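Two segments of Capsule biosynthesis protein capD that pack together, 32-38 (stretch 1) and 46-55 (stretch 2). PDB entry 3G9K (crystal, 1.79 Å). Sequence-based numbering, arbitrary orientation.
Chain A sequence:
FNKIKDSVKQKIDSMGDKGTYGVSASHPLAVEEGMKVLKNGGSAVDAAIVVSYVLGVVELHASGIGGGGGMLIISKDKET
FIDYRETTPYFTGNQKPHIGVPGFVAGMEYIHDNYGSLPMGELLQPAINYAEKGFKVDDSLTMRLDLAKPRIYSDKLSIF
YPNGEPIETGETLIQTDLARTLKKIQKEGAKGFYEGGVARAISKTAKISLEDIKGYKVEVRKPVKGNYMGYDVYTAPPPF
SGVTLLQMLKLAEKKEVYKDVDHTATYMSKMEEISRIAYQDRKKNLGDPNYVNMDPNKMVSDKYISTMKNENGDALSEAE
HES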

# COMPACT_ATOMS: atom_id res chain seq x y z
N GLU A 32 -16.48 -3.71 -3.02
CA GLU A 32 -17.92 -3.50 -2.94
C GLU A 32 -18.38 -2.22 -2.23
O GLU A 32 -19.24 -1.48 -2.74
CB GLU A 32 -18.54 -4.72 -2.29
CG GLU A 32 -20.04 -4.65 -2.23
CD GLU A 32 -20.64 -5.81 -1.50
OE1 GLU A 32 -20.00 -6.88 -1.43
OE2 GLU A 32 -21.78 -5.65 -1.01
N GLU A 33 -17.86 -1.98 -1.03
CA GLU A 33 -18.21 -0.78 -0.30
C GLU A 33 -17.76 0.51 -0.94
O GLU A 33 -18.44 1.54 -0.84
CB GLU A 33 -17.70 -0.87 1.14
CG GLU A 33 -18.25 -2.05 1.91
CD GLU A 33 -19.78 -1.97 2.11
OE1 GLU A 33 -20.36 -0.86 2.06
OE2 GLU A 33 -20.38 -3.05 2.35
N GLY A 34 -16.60 0.48 -1.57
CA GLY A 34 -16.10 1.61 -2.32
C GLY A 34 -16.95 1.98 -3.53
O GLY A 34 -17.22 3.17 -3.78
N MSE A 35 -17.34 0.94 -4.27
CA MSE A 35 -18.27 1.07 -5.41
C MSE A 35 -19.63 1.62 -4.97
O MSE A 35 -20.21 2.45 -5.67
CB MSE A 35 -18.46 -0.27 -6.13
CG MSE A 35 -17.28 -0.72 -6.99
SE MSE A 35 -16.80 0.52 -8.40
CE MSE A 35 -18.15 0.06 -9.74
N LYS A 36 -20.18 1.11 -3.84
CA LYS A 36 -21.43 1.62 -3.24
C LYS A 36 -21.41 3.15 -2.99
O LYS A 36 -22.36 3.85 -3.37
CB LYS A 36 -21.80 0.78 -2.00
CG LYS A 36 -23.19 0.99 -1.34
CD LYS A 36 -23.41 -0.15 -0.33
CE LYS A 36 -24.63 -0.03 0.54
NZ LYS A 36 -24.97 -1.41 1.09
N VAL A 37 -20.35 3.67 -2.39
CA VAL A 37 -20.19 5.11 -2.20
C VAL A 37 -20.23 5.86 -3.53
O VAL A 37 -20.85 6.94 -3.66
CB VAL A 37 -18.86 5.42 -1.44
CG1 VAL A 37 -18.52 6.90 -1.45
CG2 VAL A 37 -18.94 4.90 -0.01
N LEU A 38 -19.54 5.32 -4.51
CA LEU A 38 -19.38 6.00 -5.78
C LEU A 38 -20.70 5.93 -6.56
O LEU A 38 -21.09 6.90 -7.14
CB LEU A 38 -18.23 5.39 -6.60
CG LEU A 38 -16.80 5.69 -6.09
CD1 LEU A 38 -15.74 4.72 -6.67
CD2 LEU A 38 -16.41 7.12 -6.37
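Stretch 2 (46-55) DAAIVVSYVL

How do the two backbones run past each other? Both stretches are helical throughout, each a segment of a longer helix, and residues 46-55 lie nearly antiparallel to 32-38, with 158° between their N-to-C directions. The axes approach to 8.5 Å. Within stretch 2 the helix is held by i to i+4 hydrogen bonds, such as V51 N to A47 O at 2.8 Å, and S52 OG adds a bond to A48 O, also 2.8 Å.

Where do the backbones come closest? The CA atoms of G34 and A47 are 5.0 Å apart, the nearest CA pair across the stretches. G34 O lies 3.8 Å from A47 CB, while G34 CA is 3.6 Å from V51 CG2. A CB on G34 would fall only 2.7 Å from V51 CG2, a clash, so the bare glycine leaves the space that this valine methyl needs.

Which side chains fill the rest of the contact? V37 contributes most from stretch 1, pointing toward stretch 2 with chi1 in t. V37 CG1 packs 3.6 Å from A47 N and 3.9 Å from A47 CB, and V37 CG2 meets V50 CG2 at 3.6 Å. L38 starts out sideways, but its end comes nearer, bringing L38 CG to 4.0 Å from A47 CB.

What does the charged residue E33 do here? It presents its aliphatic part to two valines one turn apart: E33 CB sits 4.0 Å from V50 CG1, and E33 CG lies 4.0 Å from V54 CG2. The antiparallel course is plain in this order, since the earlier E33 meets the later V54 while the later V37 reaches back to D46, with V37 CG1 4.2 Å from D46 CB. No hydrogen bond crosses between the stretches; E33 OE2 is satisfied elsewhere in the structure.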

# COMPACT_ATOMS: atom_id res chain seq x y z
N ASP A 46 -14.08 10.40 -0.37
CA ASP A 46 -15.07 9.71 0.48
C ASP A 46 -15.04 8.18 0.39
O ASP A 46 -15.06 7.46 1.41
CB ASP A 46 -16.45 10.21 0.12
CG ASP A 46 -16.69 11.63 0.60
OD1 ASP A 46 -15.84 12.21 1.31
OD2 ASP A 46 -17.77 12.15 0.28
N ALA A 47 -15.01 7.66 -0.83
CA ALA A 47 -14.85 6.23 -1.05
C ALA A 47 -13.54 5.69 -0.45
O ALA A 47 -13.51 4.58 0.04
CB ALA A 47 -14.93 5.89 -2.54
N ALA A 48 -12.46 6.45 -0.55
CA ALA A 48 -11.15 6.01 -0.03
C ALA A 48 -11.17 5.87 1.52
O ALA A 48 -10.56 4.97 2.09
CB ALA A 48 -10.05 7.02 -0.45
N ILE A 49 -11.92 6.74 2.18
CA ILE A 49 -12.05 6.69 3.63
C ILE A 49 -12.84 5.46 4.01
O ILE A 49 -12.47 4.70 4.94
CB ILE A 49 -12.74 7.95 4.21
CG1 ILE A 49 -11.82 9.15 4.05
CG2 ILE A 49 -13.18 7.70 5.65
CD1 ILE A 49 -12.47 10.57 4.24
N VAL A 50 -13.92 5.24 3.29
CA VAL A 50 -14.75 4.04 3.50
C VAL A 50 -13.92 2.76 3.27
O VAL A 50 -13.91 1.85 4.09
CB VAL A 50 -15.94 4.05 2.55
CG1 VAL A 50 -16.60 2.73 2.57
CG2 VAL A 50 -16.93 5.18 2.96
N VAL A 51 -13.25 2.69 2.13
CA VAL A 51 -12.38 1.58 1.77
C VAL A 51 -11.28 1.38 2.82
O VAL A 51 -10.98 0.25 3.18
CB VAL A 51 -11.75 1.75 0.35
CG1 VAL A 51 -10.63 0.73 0.12
CG2 VAL A 51 -12.83 1.60 -0.77
N SER A 52 -10.64 2.46 3.25
CA SER A 52 -9.52 2.31 4.23
C SER A 52 -10.00 1.69 5.53
O SER A 52 -9.42 0.72 6.03
CB SER A 52 -8.83 3.61 4.52
OG SER A 52 -8.19 4.06 3.37
N TYR A 53 -11.10 2.20 6.05
CA TYR A 53 -11.69 1.61 7.25
C TYR A 53 -12.21 0.14 7.11
O TYR A 53 -12.08 -0.68 8.01
CB TYR A 53 -12.76 2.56 7.80
CG TYR A 53 -12.28 3.58 8.80
CD1 TYR A 53 -12.14 4.91 8.47
CD2 TYR A 53 -12.04 3.21 10.12
CE1 TYR A 53 -11.74 5.88 9.45
CE2 TYR A 53 -11.64 4.12 11.05
CZ TYR A 53 -11.49 5.46 10.72
OH TYR A 53 -11.08 6.31 11.69
N VAL A 54 -12.84 -0.20 5.98
CA VAL A 54 -13.29 -1.57 5.71
C VAL A 54 -12.12 -2.59 5.69
O VAL A 54 -12.19 -3.64 6.31
CB VAL A 54 -14.11 -1.61 4.38
CG1 VAL A 54 -14.24 -3.04 3.86
CG2 VAL A 54 -15.47 -0.92 4.59
N LEU A 55 -11.03 -2.20 5.04
CA LEU A 55 -9.80 -2.97 4.92
C LEU A 55 -9.23 -3.21 6.31
O LEU A 55 -8.80 -4.33 6.61
CB LEU A 55 -8.80 -2.28 3.99
CG LEU A 55 -9.10 -2.42 2.49
CD1 LEU A 55 -8.17 -1.49 1.76
CD2 LEU A 55 -8.99 -3.87 2.01